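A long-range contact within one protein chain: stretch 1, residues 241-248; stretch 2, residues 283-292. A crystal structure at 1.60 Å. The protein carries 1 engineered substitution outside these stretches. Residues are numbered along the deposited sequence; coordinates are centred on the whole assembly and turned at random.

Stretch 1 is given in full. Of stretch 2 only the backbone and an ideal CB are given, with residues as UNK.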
# COMPACT_ATOMS: atom_id res chain seq x y z
N ALA B 241 -22.10 22.70 22.92
CA ALA B 241 -21.52 22.59 21.59
C ALA B 241 -21.09 21.16 21.29
O ALA B 241 -21.23 20.68 20.16
CB ALA B 241 -20.33 23.54 21.43
N THR B 242 -20.54 20.46 22.28
CA THR B 242 -20.10 19.10 22.03
C THR B 242 -21.29 18.18 21.80
O THR B 242 -21.25 17.32 20.91
CB THR B 242 -19.23 18.62 23.19
OG1 THR B 242 -17.99 19.35 23.17
CG2 THR B 242 -18.92 17.14 23.07
N ALA B 243 -22.38 18.38 22.55
CA ALA B 243 -23.56 17.52 22.41
C ALA B 243 -24.34 17.82 21.13
O ALA B 243 -25.04 16.94 20.61
CB ALA B 243 -24.49 17.69 23.61
N GLN B 244 -24.26 19.05 20.64
CA GLN B 244 -25.06 19.47 19.50
C GLN B 244 -24.26 19.49 18.21
O GLN B 244 -24.79 19.92 17.17
CB GLN B 244 -25.65 20.86 19.78
CG GLN B 244 -26.70 20.89 20.92
CD GLN B 244 -28.08 20.47 20.44
OE1 GLN B 244 -28.35 20.46 19.23
NE2 GLN B 244 -28.95 20.13 21.37
N HIS B 245 -23.01 19.04 18.23
CA HIS B 245 -22.17 19.20 17.05
C HIS B 245 -22.75 18.46 15.85
O HIS B 245 -22.73 18.98 14.73
CB HIS B 245 -20.74 18.74 17.35
CG HIS B 245 -19.81 18.95 16.19
ND1 HIS B 245 -19.67 18.02 15.17
CD2 HIS B 245 -19.02 20.00 15.86
CE1 HIS B 245 -18.81 18.49 14.28
NE2 HIS B 245 -18.41 19.69 14.67
N ALA B 246 -23.28 17.26 16.06
CA ALA B 246 -23.81 16.51 14.93
C ALA B 246 -25.08 17.15 14.37
O ALA B 246 -25.26 17.21 13.14
CB ALA B 246 -24.05 15.05 15.33
N ALA B 247 -25.98 17.62 15.24
CA ALA B 247 -27.15 18.35 14.78
C ALA B 247 -26.75 19.63 14.05
O ALA B 247 -27.39 20.03 13.07
CB ALA B 247 -28.07 18.68 15.96
N TYR B 248 -25.68 20.28 14.51
CA TYR B 248 -25.18 21.46 13.80
C TYR B 248 -24.78 21.12 12.37
O TYR B 248 -25.12 21.86 11.43
CB TYR B 248 -23.98 22.02 14.54
CG TYR B 248 -23.23 23.10 13.78
CD1 TYR B 248 -23.88 24.25 13.36
CD2 TYR B 248 -21.87 22.99 13.55
CE1 TYR B 248 -23.20 25.25 12.69
CE2 TYR B 248 -21.18 23.99 12.90
CZ TYR B 248 -21.84 25.12 12.47
OH TYR B 248 -21.15 26.12 11.82
N UNK B 283 -23.90 8.77 28.07
CA UNK B 283 -24.62 10.03 28.17
C UNK B 283 -24.43 10.87 26.92
O UNK B 283 -25.37 11.53 26.45
CB UNK B 283 -24.16 10.81 29.40
N UNK B 284 -23.22 10.88 26.37
CA UNK B 284 -22.95 11.69 25.19
C UNK B 284 -23.71 11.17 23.99
O UNK B 284 -24.23 11.95 23.19
CB UNK B 284 -21.45 11.72 24.89
N UNK B 285 -23.78 9.84 23.84
CA UNK B 285 -24.48 9.25 22.70
C UNK B 285 -25.96 9.60 22.75
O UNK B 285 -26.55 9.99 21.74
CB UNK B 285 -24.29 7.73 22.68
N UNK B 286 -26.57 9.46 23.94
CA UNK B 286 -27.98 9.81 24.12
C UNK B 286 -28.23 11.27 23.79
O UNK B 286 -29.13 11.60 23.01
CB UNK B 286 -28.43 9.52 25.55
N UNK B 287 -27.39 12.17 24.33
CA UNK B 287 -27.58 13.59 24.08
C UNK B 287 -27.43 13.91 22.60
O UNK B 287 -28.22 14.68 22.04
CB UNK B 287 -26.59 14.41 24.90
N UNK B 288 -26.42 13.31 21.96
CA UNK B 288 -26.13 13.58 20.56
C UNK B 288 -27.27 13.12 19.66
O UNK B 288 -27.72 13.86 18.77
CB UNK B 288 -24.82 12.90 20.15
N UNK B 289 -27.75 11.90 19.88
CA UNK B 289 -28.84 11.36 19.07
C UNK B 289 -30.13 12.14 19.31
O UNK B 289 -30.84 12.48 18.35
CB UNK B 289 -29.05 9.88 19.38
N UNK B 290 -30.46 12.45 20.58
CA UNK B 290 -31.64 13.29 20.83
C UNK B 290 -31.54 14.61 20.07
O UNK B 290 -32.52 15.08 19.49
CB UNK B 290 -31.80 13.56 22.33
N UNK B 291 -30.35 15.22 20.07
CA UNK B 291 -30.20 16.49 19.36
C UNK B 291 -30.37 16.31 17.86
O UNK B 291 -31.02 17.13 17.20
CB UNK B 291 -28.83 17.11 19.66
N UNK B 292 -29.83 15.23 17.30
CA UNK B 292 -29.94 15.02 15.86
C UNK B 292 -31.37 14.69 15.47
O UNK B 292 -31.90 15.19 14.47
CB UNK B 292 -29.00 13.90 15.41

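The two stretches are helical and run in broadly the same direction, their axes 39° apart and 7.6 Å from each other at closest approach. Such a short distance favours small residues where the backbones meet, and stretch 1 offers mostly alanines there.

At position 283 the ideal CB finds nothing of stretch 1 within 5.5 Å, so stretch 1 sets no restriction; the residue is Glu283, which makes no contact across the pair.

Position 284 points its CA-to-CB bond sideways. Only a long side chain could reach the first turn of stretch 1, where Thr242 presents its methyl and its carbonyl; a leucine, methionine or aromatic residue would suit. It is Phe284, with chi1 in t, whose CE1 lies 3.7 Å from Thr242 CG2 and 3.5 Å from Thr242 O, the oxygen lying at the ring edge, near its plane.

Positions 285 and 286 are out of reach and little constrained from here; they hold Ala285 and Thr286.

At 287 the bond points toward stretch 1, and the ideal CB is already 4.1 Å from Ala243 CB. Alanine or another small residue fits comfortably, and Ala287 makes just this methyl contact.

Position 288 is closely approached: its CA is 5.1 Å from the CA of Ala243, and its CB, directed sideways, is 4.1 Å from Ala243 O. A compact side chain such as serine, threonine, valine or alanine would suit. The residue is Thr288. Its CA makes a CA-H...O contact with Ala243 O at 3.5 Å, and CG2 packs 4.0 Å from Ala246 CB. OG1 donates to Phe284 O within its own helix (2.9 Å) and accepts from a water (2.9 Å) that also donates to Thr242 O (2.8 Å), a bridge between the helices.

Position 289 points away and 290 sideways, neither with stretch 1 near its CB; Ile289 and Asp290 stay clear of it.

At 291 the bond points toward stretch 1, and the CB is hemmed in by Gln244 OE1 at 3.4 Å, Ala243 O at 3.9 Å and Ala247 CB at 4.1 Å. Glycine or alanine is the natural expectation, and Ala291 occupies the site. Its carbonyl O, 3.6 Å from Ala247 CB, accepts from a water (2.8 Å) that also donates to Gln244 OE1 (2.9 Å).

Position 292 points sideways, its CB 4.8 Å from Ala247 N and 5.1 Å from Ala246 CB, leaving room for a modest apolar group such as valine or isoleucine. Val292, chi1 in t, places CG2 3.6 Å from both Ala246 CB and Ala247 N.

Stretch 2, residues 283-292: EFATATIDAV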
# COMPACT_ATOMS: atom_id res chain seq x y z
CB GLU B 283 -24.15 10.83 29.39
CG GLU B 283 -24.77 10.42 30.69
CD GLU B 283 -24.19 11.22 31.83
OE1 GLU B 283 -24.46 12.44 31.90
OE2 GLU B 283 -23.44 10.64 32.63
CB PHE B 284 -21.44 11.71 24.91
CG PHE B 284 -21.08 12.21 23.54
CD1 PHE B 284 -20.96 13.57 23.29
CD2 PHE B 284 -20.87 11.32 22.50
CE1 PHE B 284 -20.64 14.02 22.01
CE2 PHE B 284 -20.55 11.77 21.23
CZ PHE B 284 -20.44 13.13 20.99
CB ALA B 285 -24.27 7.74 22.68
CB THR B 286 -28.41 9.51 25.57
OG1 THR B 286 -28.30 8.10 25.81
CG2 THR B 286 -29.86 9.96 25.84
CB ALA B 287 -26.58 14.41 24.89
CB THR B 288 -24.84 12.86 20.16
OG1 THR B 288 -23.73 13.49 20.82
CG2 THR B 288 -24.63 12.92 18.65
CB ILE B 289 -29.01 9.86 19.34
CG1 ILE B 289 -27.77 9.10 18.88
CG2 ILE B 289 -30.28 9.33 18.65
CD1 ILE B 289 -27.83 7.61 19.15
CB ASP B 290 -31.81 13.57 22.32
CG ASP B 290 -32.31 12.37 23.10
OD1 ASP B 290 -32.93 11.46 22.51
OD2 ASP B 290 -32.09 12.34 24.33
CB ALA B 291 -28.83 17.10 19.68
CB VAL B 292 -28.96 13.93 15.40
CG1 VAL B 292 -29.24 13.56 13.95
CG2 VAL B 292 -27.54 14.42 15.54
O HOH W 1 -22.31 15.45 19.17
O HOH W 2 -25.89 16.41 18.07
O HOH W 3 -30.91 19.78 18.04
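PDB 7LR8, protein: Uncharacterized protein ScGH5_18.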